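Local coordinates for protein endo-beta-1,4-glucanase (cellulase B) (Bacillus halodurans, PDB 4V2X) that is a three-module glycoside hydrolase family 5 endo-beta-1,4-glucanase that probably cleaves beta-glucan chains, with an immunoglobulin-like module and a carbohydrate-binding module attached, at residues T111-I116 with M169-S174; H163-V168 with L215-T220; S174-L179 with T220-I225. All coordinates share one frame; numbering follows the deposited sequence. Where two conformers were deposited one is given.

Contact 1 of 3, residues T111-I116 with M169-S174; sequences TWENRI and MVKYRS
The ammonium nitrogen K171 NZ is 2.7 Å from E113 OE1, a salt bridge that ties the loop 111-116 to helix 165-183. NZ meets OE1 on its syn lone pair, the side facing the other carboxylate oxygen, yet the hold is lopsided, because E113 OE2 stays 3.7 Å from K171 NZ. The lysine makes the longer reach: beyond CG its chain is fully extended, so the charge is carried well clear of the helix. E113 arrives differently, its chain bent at chi2 (86°) to swing the carboxylate toward the amine, and the two side chains cross at about a right angle. Both pieces belong to the catalytic (beta/alpha)8 barrel of this family 5 enzyme: the loop follows barrel strand 105-108, and the helix is one of those packed outside the strands. Next to the charged pair, I116 CD1 packs against the lysine chain, 3.7 Å from K171 CE, again crossing it at about a right angle. W157 adds a cation-pi contact to K171, and a glycerol, probably from the crystallisation liquor, also hydrogen-bonds to NZ. The loop contains a type II beta turn from W112 to R115, closed by R115 N to W112 O at 2.9 Å. Across it R115 NH1 donates to T111 O at 2.7 Å, with that oxygen nearly in the guanidinium plane (13° out of it).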
loop_
_atom_site.group_PDB
_atom_site.type_symbol
_atom_site.label_atom_id
_atom_site.label_comp_id
_atom_site.label_asym_id
_atom_site.label_seq_id
_atom_site.Cartn_x
_atom_site.Cartn_y
_atom_site.Cartn_z
ATOM N N THR A 111 -17.965 18.965 12.274
ATOM C CA THR A 111 -18.628 17.681 12.188
ATOM C C THR A 111 -19.903 17.896 11.379
ATOM O O THR A 111 -20.745 18.703 11.751
ATOM C CB THR A 111 -18.943 17.134 13.577
ATOM O OG1 THR A 111 -17.709 16.869 14.262
ATOM C CG2 THR A 111 -19.748 15.856 13.483
ATOM N N TRP A 112 -20.027 17.181 10.266
ATOM C CA TRP A 112 -21.143 17.382 9.340
ATOM C C TRP A 112 -22.329 16.477 9.645
ATOM O O TRP A 112 -23.467 16.876 9.446
ATOM C CB TRP A 112 -20.649 17.233 7.902
ATOM C CG TRP A 112 -19.542 18.195 7.613
ATOM C CD1 TRP A 112 -18.203 17.944 7.686
ATOM C CD2 TRP A 112 -19.672 19.574 7.265
ATOM N NE1 TRP A 112 -17.487 19.078 7.390
ATOM C CE2 TRP A 112 -18.367 20.095 7.121
ATOM C CE3 TRP A 112 -20.767 20.428 7.068
ATOM C CZ2 TRP A 112 -18.127 21.421 6.780
ATOM C CZ3 TRP A 112 -20.525 21.737 6.727
ATOM C CH2 TRP A 112 -19.215 22.227 6.588
ATOM N N GLU A 113 -22.060 15.269 10.143
ATOM C CA GLU A 113 -23.114 14.409 10.677
ATOM C C GLU A 113 -24.029 15.222 11.606
ATOM O O GLU A 113 -23.545 16.023 12.410
ATOM C CB GLU A 113 -22.500 13.229 11.436
ATOM C CG GLU A 113 -23.497 12.146 11.824
ATOM C CD GLU A 113 -23.737 11.110 10.731
ATOM O OE1 GLU A 113 -23.614 11.416 9.534
ATOM O OE2 GLU A 113 -24.057 9.959 11.076
ATOM N N ASN A 114 -25.342 15.010 11.476
ATOM C CA ASN A 114 -26.397 15.758 12.207
ATOM C C ASN A 114 -26.772 17.093 11.562
ATOM O O ASN A 114 -27.729 17.729 11.998
ATOM C CB ASN A 114 -26.070 16.005 13.694
ATOM C CG ASN A 114 -25.807 14.726 14.470
ATOM O OD1 ASN A 114 -24.814 14.618 15.195
ATOM N ND2 ASN A 114 -26.696 13.755 14.325
ATOM N N ARG A 115 -26.022 17.526 10.549
ATOM C CA ARG A 115 -26.355 18.735 9.798
ATOM C C ARG A 115 -26.411 18.453 8.295
ATOM O O ARG A 115 -26.169 19.345 7.481
ATOM C CB ARG A 115 -25.339 19.844 10.099
ATOM C CG ARG A 115 -25.271 20.223 11.566
ATOM C CD ARG A 115 -24.071 19.613 12.270
ATOM N NE ARG A 115 -24.072 19.971 13.688
ATOM C CZ ARG A 115 -22.986 20.109 14.453
ATOM N NH1 ARG A 115 -21.761 19.934 13.965
ATOM N NH2 ARG A 115 -23.135 20.448 15.731
ATOM N N ILE A 116 -26.732 17.211 7.945
ATOM C CA ILE A 116 -26.808 16.776 6.549
ATOM C C ILE A 116 -28.073 15.936 6.320
ATOM O O ILE A 116 -28.604 15.334 7.253
ATOM C CB ILE A 116 -25.563 15.957 6.131
ATOM C CG1 ILE A 116 -25.353 14.758 7.071
ATOM C CG2 ILE A 116 -24.329 16.851 6.105
ATOM C CD1 ILE A 116 -24.145 13.904 6.736
ATOM N N MET A 169 -17.869 5.652 0.883
ATOM C CA MET A 169 -17.306 6.426 -0.223
ATOM C C MET A 169 -18.333 7.370 -0.861
ATOM O O MET A 169 -18.013 8.521 -1.159
ATOM C CB MET A 169 -16.692 5.502 -1.281
ATOM C CG MET A 169 -15.254 5.076 -0.993
ATOM S SD MET A 169 -14.029 6.412 -0.870
ATOM C CE MET A 169 -14.698 7.580 -2.039
ATOM N N VAL A 170 -19.560 6.889 -1.054
ATOM C CA VAL A 170 -20.637 7.721 -1.605
ATOM C C VAL A 170 -20.898 8.960 -0.738
ATOM O O VAL A 170 -20.994 10.071 -1.247
ATOM C CB VAL A 170 -21.949 6.913 -1.777
ATOM C CG1 VAL A 170 -23.140 7.834 -2.003
ATOM C CG2 VAL A 170 -21.819 5.926 -2.932
ATOM N N LYS A 171 -21.008 8.756 0.567
ATOM C CA LYS A 171 -21.261 9.845 1.512
ATOM C C LYS A 171 -20.092 10.834 1.594
ATOM O O LYS A 171 -20.287 12.050 1.548
ATOM C CB LYS A 171 -21.544 9.248 2.888
ATOM C CG LYS A 171 -22.068 10.240 3.909
ATOM C CD LYS A 171 -22.547 9.512 5.148
ATOM C CE LYS A 171 -22.925 10.472 6.262
ATOM N NZ LYS A 171 -23.518 9.747 7.405
ATOM N N TYR A 172 -18.882 10.295 1.708
ATOM C CA TYR A 172 -17.652 11.091 1.757
ATOM C C TYR A 172 -17.479 11.914 0.481
ATOM O O TYR A 172 -17.217 13.114 0.545
ATOM C CB TYR A 172 -16.472 10.144 1.958
ATOM C CG TYR A 172 -15.098 10.750 2.086
ATOM C CD1 TYR A 172 -14.642 11.257 3.300
ATOM C CD2 TYR A 172 -14.216 10.737 1.013
ATOM C CE1 TYR A 172 -13.359 11.770 3.431
ATOM C CE2 TYR A 172 -12.934 11.247 1.136
ATOM C CZ TYR A 172 -12.511 11.760 2.341
ATOM O OH TYR A 172 -11.231 12.248 2.428
ATOM N N ARG A 173 -17.641 11.264 -0.672
ATOM C CA ARG A 173 -17.568 11.951 -1.958
ATOM C C ARG A 173 -18.574 13.098 -2.015
ATOM O O ARG A 173 -18.233 14.206 -2.415
ATOM C CB ARG A 173 -17.817 10.961 -3.102
ATOM C CG ARG A 173 -18.046 11.589 -4.467
ATOM C CD ARG A 173 -18.093 10.521 -5.549
ATOM N NE ARG A 173 -16.758 10.140 -5.991
ATOM C CZ ARG A 173 -16.035 10.857 -6.844
ATOM N NH1 ARG A 173 -16.526 11.983 -7.340
ATOM N NH2 ARG A 173 -14.823 10.452 -7.198
ATOM N N SER A 174 -19.809 12.826 -1.610
ATOM C CA SER A 174 -20.850 13.848 -1.660
ATOM C C SER A 174 -20.488 15.078 -0.830
ATOM O O SER A 174 -20.661 16.211 -1.275
ATOM C CB SER A 174 -22.192 13.295 -1.191
ATOM O OG SER A 174 -23.149 14.343 -1.176
#

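Contact 2 of 3, residues H163-V168 with L215-T220; sequences HNYNGV and LDDLNT. With CA (calcium ion), chain B.
A tyrosine hydroxyl and a calcium ion share one carboxylate here: D217 gives OD2 to Y165 and OD1 to the metal. The two helices that meet, 165-183 and 209-227, belong to the outer layer of the (beta/alpha)8 barrel, and the calcium sits where the two subunits join, bound also by D216 and D217 of the second subunit. Y165 OH donates to D217 OD2 over 2.6 Å, and it comes from above the carboxylate plane, 46° out of it. Seen from the tyrosine, OD2 lies at the ring edge, close to the ring plane, while ring and carboxylate planes stand 81° apart. The first torsion of Y165 (chi1 -170°) turns the ring away from its own backbone N and across to helix 209-227. OD2 has a second partner in K261 of the second subunit, a salt bridge, so both oxygens of this buried carboxylate are engaged, and the nearby metal and lysine probably stabilise its negative charge. A phenylalanine in place of Y165 has no hydroxyl, and D217 OD2, left with K261 of the second subunit, would probably be less firmly set against rotation. The other ligand from this helix, D216, binds calcium through OD1 at 2.3 Å and turns OD2 to K261 and T258 of its own chain. One turn further on, T220 OG1 donates to D216 O at 2.6 Å, reaching that carbonyl from the face opposite the one approached by T220 N.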
loop_
_atom_site.group_PDB
_atom_site.type_symbol
_atom_site.label_atom_id
_atom_site.label_comp_id
_atom_site.label_asym_id
_atom_site.label_seq_id
_atom_site.Cartn_x
_atom_site.Cartn_y
_atom_site.Cartn_z
ATOM N N HIS A 163 -16.099 -2.422 6.213
ATOM C CA HIS A 163 -17.185 -3.354 5.873
ATOM C C HIS A 163 -18.333 -2.681 5.119
ATOM O O HIS A 163 -19.399 -3.269 4.934
ATOM C CB HIS A 163 -17.690 -4.032 7.142
ATOM C CG HIS A 163 -16.640 -4.836 7.839
ATOM N ND1 HIS A 163 -16.204 -6.052 7.365
ATOM C CD2 HIS A 163 -15.932 -4.595 8.967
ATOM C CE1 HIS A 163 -15.271 -6.528 8.170
ATOM N NE2 HIS A 163 -15.088 -5.663 9.150
ATOM N N ASN A 164 -18.095 -1.459 4.657
ATOM C CA ASN A 164 -19.079 -0.701 3.897
ATOM C C ASN A 164 -18.354 0.278 2.977
ATOM O O ASN A 164 -18.479 1.488 3.125
ATOM C CB ASN A 164 -20.021 0.039 4.844
ATOM C CG ASN A 164 -21.202 0.674 4.120
ATOM O OD1 ASN A 164 -21.428 0.429 2.935
ATOM N ND2 ASN A 164 -21.945 1.512 4.832
ATOM N N TYR A 165 -17.609 -0.270 2.025
ATOM C CA TYR A 165 -16.696 0.517 1.199
ATOM C C TYR A 165 -17.446 1.568 0.388
ATOM O O TYR A 165 -17.180 2.767 0.518
ATOM C CB TYR A 165 -15.867 -0.391 0.270
ATOM C CG TYR A 165 -14.762 0.365 -0.420
ATOM C CD1 TYR A 165 -15.019 1.113 -1.563
ATOM C CD2 TYR A 165 -13.468 0.366 0.093
ATOM C CE1 TYR A 165 -14.024 1.837 -2.181
ATOM C CE2 TYR A 165 -12.460 1.079 -0.529
ATOM C CZ TYR A 165 -12.751 1.810 -1.667
ATOM O OH TYR A 165 -11.776 2.539 -2.283
ATOM N N ASN A 166 -18.385 1.123 -0.443
ATOM C CA ASN A 166 -19.091 2.044 -1.331
ATOM C C ASN A 166 -20.048 2.971 -0.571
ATOM O O ASN A 166 -20.212 4.128 -0.942
ATOM C CB ASN A 166 -19.813 1.290 -2.461
ATOM C CG ASN A 166 -18.849 0.725 -3.513
ATOM O OD1 ASN A 166 -19.009 -0.408 -3.970
ATOM N ND2 ASN A 166 -17.861 1.523 -3.918
ATOM N N GLY A 167 -20.654 2.481 0.507
ATOM C CA GLY A 167 -21.546 3.313 1.318
ATOM C C GLY A 167 -20.838 4.514 1.926
ATOM O O GLY A 167 -21.334 5.646 1.863
ATOM N N VAL A 168 -19.675 4.275 2.522
ATOM C CA VAL A 168 -18.881 5.368 3.074
ATOM C C VAL A 168 -18.368 6.261 1.955
ATOM O O VAL A 168 -18.439 7.489 2.053
ATOM C CB VAL A 168 -17.714 4.848 3.938
ATOM C CG1 VAL A 168 -16.708 5.952 4.231
ATOM C CG2 VAL A 168 -18.250 4.263 5.237
ATOM N N LEU A 215 -7.416 4.379 4.102
ATOM C CA LEU A 215 -7.054 5.786 4.295
ATOM C C LEU A 215 -6.425 6.377 3.027
ATOM O O LEU A 215 -6.728 7.511 2.642
ATOM C CB LEU A 215 -6.126 5.971 5.501
ATOM C CG LEU A 215 -5.651 7.408 5.748
ATOM C CD1 LEU A 215 -6.795 8.406 5.855
ATOM C CD2 LEU A 215 -4.793 7.451 6.995
ATOM N N ASP A 216 -5.588 5.603 2.348
ATOM C CA ASP A 216 -5.049 6.077 1.076
ATOM C C ASP A 216 -6.186 6.428 0.111
ATOM O O ASP A 216 -6.143 7.453 -0.554
ATOM C CB ASP A 216 -4.129 5.052 0.424
ATOM C CG ASP A 216 -3.779 5.424 -1.004
ATOM O OD1 ASP A 216 -4.560 5.056 -1.921
ATOM O OD2 ASP A 216 -2.753 6.118 -1.217
ATOM N N ASP A 217 -7.194 5.565 0.036
ATOM C CA ASP A 217 -8.336 5.812 -0.846
ATOM C C ASP A 217 -9.110 7.081 -0.472
ATOM O O ASP A 217 -9.501 7.846 -1.349
ATOM C CB ASP A 217 -9.276 4.609 -0.865
ATOM C CG ASP A 217 -8.687 3.409 -1.585
ATOM O OD1 ASP A 217 -7.592 3.517 -2.186
ATOM O OD2 ASP A 217 -9.334 2.347 -1.567
ATOM N N LEU A 218 -9.337 7.308 0.821
ATOM C CA LEU A 218 -10.045 8.515 1.262
ATOM C C LEU A 218 -9.256 9.767 0.919
ATOM O O LEU A 218 -9.809 10.742 0.430
ATOM C CB LEU A 218 -10.300 8.492 2.771
ATOM C CG LEU A 218 -11.321 7.497 3.300
ATOM C CD1 LEU A 218 -11.293 7.535 4.815
ATOM C CD2 LEU A 218 -12.724 7.796 2.791
ATOM N N ASN A 219 -7.963 9.738 1.192
ATOM C CA ASN A 219 -7.106 10.867 0.867
ATOM C C ASN A 219 -7.064 11.131 -0.636
ATOM O O ASN A 219 -7.011 12.276 -1.077
ATOM C CB ASN A 219 -5.689 10.647 1.409
ATOM C CG ASN A 219 -5.581 10.920 2.905
ATOM O OD1 ASN A 219 -6.352 11.698 3.460
ATOM N ND2 ASN A 219 -4.604 10.294 3.557
ATOM N N THR A 220 -7.089 10.055 -1.411
ATOM C CA THR A 220 -6.931 10.136 -2.860
ATOM C C THR A 220 -8.194 10.644 -3.543
ATOM O O THR A 220 -8.126 11.495 -4.431
ATOM C CB THR A 220 -6.543 8.756 -3.412
ATOM O OG1 THR A 220 -5.285 8.385 -2.852
ATOM C CG2 THR A 220 -6.433 8.760 -4.944
HETATM CA CA CA B . -5.480 3.333 -3.213
HETATM O O HOH W 1 -5.214 2.013 -1.215
HETATM O O HOH W 2 -3.131 3.064 -3.677
#

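Contact 3 of 3, residues S174-L179 with T220-I225; sequences SLWEQL and TVFFEI
Two neighbouring helices on the outside of the (beta/alpha)8 barrel, 165-183 and 209-227, pack side by side in this contact. They run in nearly the same direction, as successive helices of this fold do: the segments 174-179 and 220-225 cross at -30°, with axes 9.7 Å apart at their closest. Between them W176 and F222 form a T-shaped (edge-to-face) pair. F222 turns the edge carrying CD1 and CE1 to the indole, and CD1 lies over the centre of one face, 3.5 Å from W176 CE2. The planes are inclined at 64°, short of perpendicular, and the centroid of the F222 ring is 4.7 Å from that of the five-membered ring of W176. What brings the phenyl ring across is its first torsion, which sets CG anti to the backbone N (chi1 159°). L179 CD1 touches the opposite face of the indole, nearer its rim, so the ring is held between a phenyl edge and a methyl group of its own helix. W176 NE1 donates to S194 O, which helps to fix the ring's rotation. Farther along the helices, I225 pushes its CG2 methyl against the other backbone, 3.7 Å from W176 O and equally far from E177 N. The same methyl lies 3.8 Å from E177 CG, so the glutamate lends its aliphatic part to the packing while its carboxylate pairs with R173. Apart from that charged end, the side chains meet through carbon: shape and the aromatic pair hold these helices together here, and with its N-H already bonded the indole can probably lie buried at little polar cost.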
loop_
_atom_site.group_PDB
_atom_site.type_symbol
_atom_site.label_atom_id
_atom_site.label_comp_id
_atom_site.label_asym_id
_atom_site.label_seq_id
_atom_site.Cartn_x
_atom_site.Cartn_y
_atom_site.Cartn_z
ATOM N N SER A 174 -19.809 12.826 -1.610
ATOM C CA SER A 174 -20.850 13.848 -1.660
ATOM C C SER A 174 -20.488 15.078 -0.830
ATOM O O SER A 174 -20.661 16.211 -1.275
ATOM C CB SER A 174 -22.192 13.295 -1.191
ATOM O OG SER A 174 -23.149 14.343 -1.176
ATOM N N LEU A 175 -19.978 14.854 0.374
ATOM C CA LEU A 175 -19.646 15.966 1.254
ATOM C C LEU A 175 -18.520 16.804 0.668
ATOM O O LEU A 175 -18.616 18.029 0.641
ATOM C CB LEU A 175 -19.294 15.473 2.664
ATOM C CG LEU A 175 -20.449 14.893 3.485
ATOM C CD1 LEU A 175 -19.961 14.486 4.866
ATOM C CD2 LEU A 175 -21.608 15.864 3.621
ATOM N N TRP A 176 -17.469 16.153 0.168
ATOM C CA TRP A 176 -16.345 16.900 -0.375
ATOM C C TRP A 176 -16.653 17.534 -1.727
ATOM O O TRP A 176 -16.104 18.578 -2.045
ATOM C CB TRP A 176 -15.075 16.051 -0.440
ATOM C CG TRP A 176 -14.326 16.113 0.859
ATOM C CD1 TRP A 176 -13.997 15.073 1.669
ATOM C CD2 TRP A 176 -13.862 17.300 1.513
ATOM N NE1 TRP A 176 -13.334 15.535 2.783
ATOM C CE2 TRP A 176 -13.241 16.900 2.709
ATOM C CE3 TRP A 176 -13.899 18.663 1.193
ATOM C CZ2 TRP A 176 -12.666 17.812 3.595
ATOM C CZ3 TRP A 176 -13.331 19.569 2.075
ATOM C CH2 TRP A 176 -12.716 19.137 3.258
ATOM N N GLU A 177 -17.533 16.913 -2.507
ATOM C CA GLU A 177 -18.047 17.566 -3.714
ATOM C C GLU A 177 -18.763 18.874 -3.361
ATOM O O GLU A 177 -18.497 19.913 -3.966
ATOM C CB GLU A 177 -18.972 16.624 -4.495
ATOM C CG GLU A 177 -18.215 15.596 -5.321
ATOM C CD GLU A 177 -19.115 14.605 -6.034
ATOM O OE1 GLU A 177 -20.346 14.634 -5.819
ATOM O OE2 GLU A 177 -18.581 13.786 -6.811
ATOM N N GLN A 178 -19.634 18.827 -2.357
ATOM C CA GLN A 178 -20.383 20.010 -1.918
ATOM C C GLN A 178 -19.498 21.104 -1.342
ATOM O O GLN A 178 -19.670 22.274 -1.675
ATOM C CB GLN A 178 -21.428 19.636 -0.867
ATOM C CG GLN A 178 -22.611 18.851 -1.414
ATOM C CD GLN A 178 -23.573 18.444 -0.317
ATOM O OE1 GLN A 178 -24.318 19.270 0.196
ATOM N NE2 GLN A 178 -23.549 17.176 0.063
ATOM N N LEU A 179 -18.580 20.733 -0.452
ATOM C CA LEU A 179 -17.696 21.719 0.158
ATOM C C LEU A 179 -16.744 22.325 -0.858
ATOM O O LEU A 179 -16.541 23.537 -0.863
ATOM C CB LEU A 179 -16.893 21.103 1.305
ATOM C CG LEU A 179 -17.726 20.685 2.513
ATOM C CD1 LEU A 179 -16.863 19.895 3.492
ATOM C CD2 LEU A 179 -18.352 21.895 3.183
ATOM N N THR A 220 -7.089 10.055 -1.411
ATOM C CA THR A 220 -6.931 10.136 -2.860
ATOM C C THR A 220 -8.194 10.644 -3.543
ATOM O O THR A 220 -8.126 11.495 -4.431
ATOM C CB THR A 220 -6.543 8.756 -3.412
ATOM O OG1 THR A 220 -5.285 8.385 -2.852
ATOM C CG2 THR A 220 -6.433 8.760 -4.944
ATOM N N VAL A 221 -9.346 10.127 -3.134
ATOM C CA VAL A 221 -10.604 10.587 -3.701
ATOM C C VAL A 221 -10.872 12.057 -3.341
ATOM O O VAL A 221 -11.407 12.815 -4.137
ATOM C CB VAL A 221 -11.789 9.675 -3.312
ATOM C CG1 VAL A 221 -12.066 9.712 -1.818
ATOM C CG2 VAL A 221 -13.026 10.057 -4.122
ATOM N N PHE A 222 -10.487 12.448 -2.131
ATOM C CA PHE A 222 -10.574 13.839 -1.698
ATOM C C PHE A 222 -9.743 14.723 -2.627
ATOM O O PHE A 222 -10.232 15.729 -3.144
ATOM C CB PHE A 222 -10.126 13.908 -0.227
ATOM C CG PHE A 222 -9.670 15.256 0.243
ATOM C CD1 PHE A 222 -10.584 16.227 0.610
ATOM C CD2 PHE A 222 -8.317 15.522 0.399
ATOM C CE1 PHE A 222 -10.160 17.457 1.087
ATOM C CE2 PHE A 222 -7.886 16.748 0.869
ATOM C CZ PHE A 222 -8.813 17.718 1.219
ATOM N N PHE A 223 -8.505 14.313 -2.873
ATOM C CA PHE A 223 -7.620 15.026 -3.795
ATOM C C PHE A 223 -8.263 15.170 -5.178
ATOM O O PHE A 223 -8.343 16.278 -5.721
ATOM C CB PHE A 223 -6.281 14.297 -3.886
ATOM C CG PHE A 223 -5.352 14.841 -4.929
ATOM C CD1 PHE A 223 -4.449 15.846 -4.614
ATOM C CD2 PHE A 223 -5.360 14.322 -6.220
ATOM C CE1 PHE A 223 -3.583 16.337 -5.570
ATOM C CE2 PHE A 223 -4.490 14.812 -7.180
ATOM C CZ PHE A 223 -3.605 15.818 -6.857
ATOM N N GLU A 224 -8.732 14.050 -5.723
ATOM C CA GLU A 224 -9.334 14.025 -7.067
ATOM C C GLU A 224 -10.532 14.970 -7.173
ATOM O O GLU A 224 -10.642 15.744 -8.124
ATOM C CB GLU A 224 -9.766 12.605 -7.435
ATOM C CG GLU A 224 -8.628 11.682 -7.839
ATOM C CD GLU A 224 -9.106 10.272 -8.147
ATOM O OE1 GLU A 224 -9.516 9.554 -7.207
ATOM O OE2 GLU A 224 -9.087 9.883 -9.332
ATOM N N ILE A 225 -11.423 14.896 -6.191
ATOM C CA ILE A 225 -12.610 15.740 -6.145
ATOM C C ILE A 225 -12.239 17.211 -6.090
ATOM O O ILE A 225 -12.690 17.999 -6.916
ATOM C CB ILE A 225 -13.508 15.398 -4.935
ATOM C CG1 ILE A 225 -14.183 14.043 -5.154
ATOM C CG2 ILE A 225 -14.568 16.470 -4.722
ATOM C CD1 ILE A 225 -14.773 13.436 -3.905
#

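Helix 165-183 runs through all three contacts, and helix 209-227 joins it in contacts 2 and 3, whose centres lie 12 Å apart. Contact 1 sits on another flank of the first helix, binding it to a loop, yet it touches both others through Y172: Y172 OH is 2.9 Å from L218 O of contact 2, and in contact 3 the tyrosine ring packs on V221 and its OH on F222 CB. S174 is common to contacts 1 and 3, T220 to contacts 2 and 3. The calcium belongs to contact 2; in contact 3 the side chain of F222 is still about 12 Å from it. All three contacts also touch the second subunit.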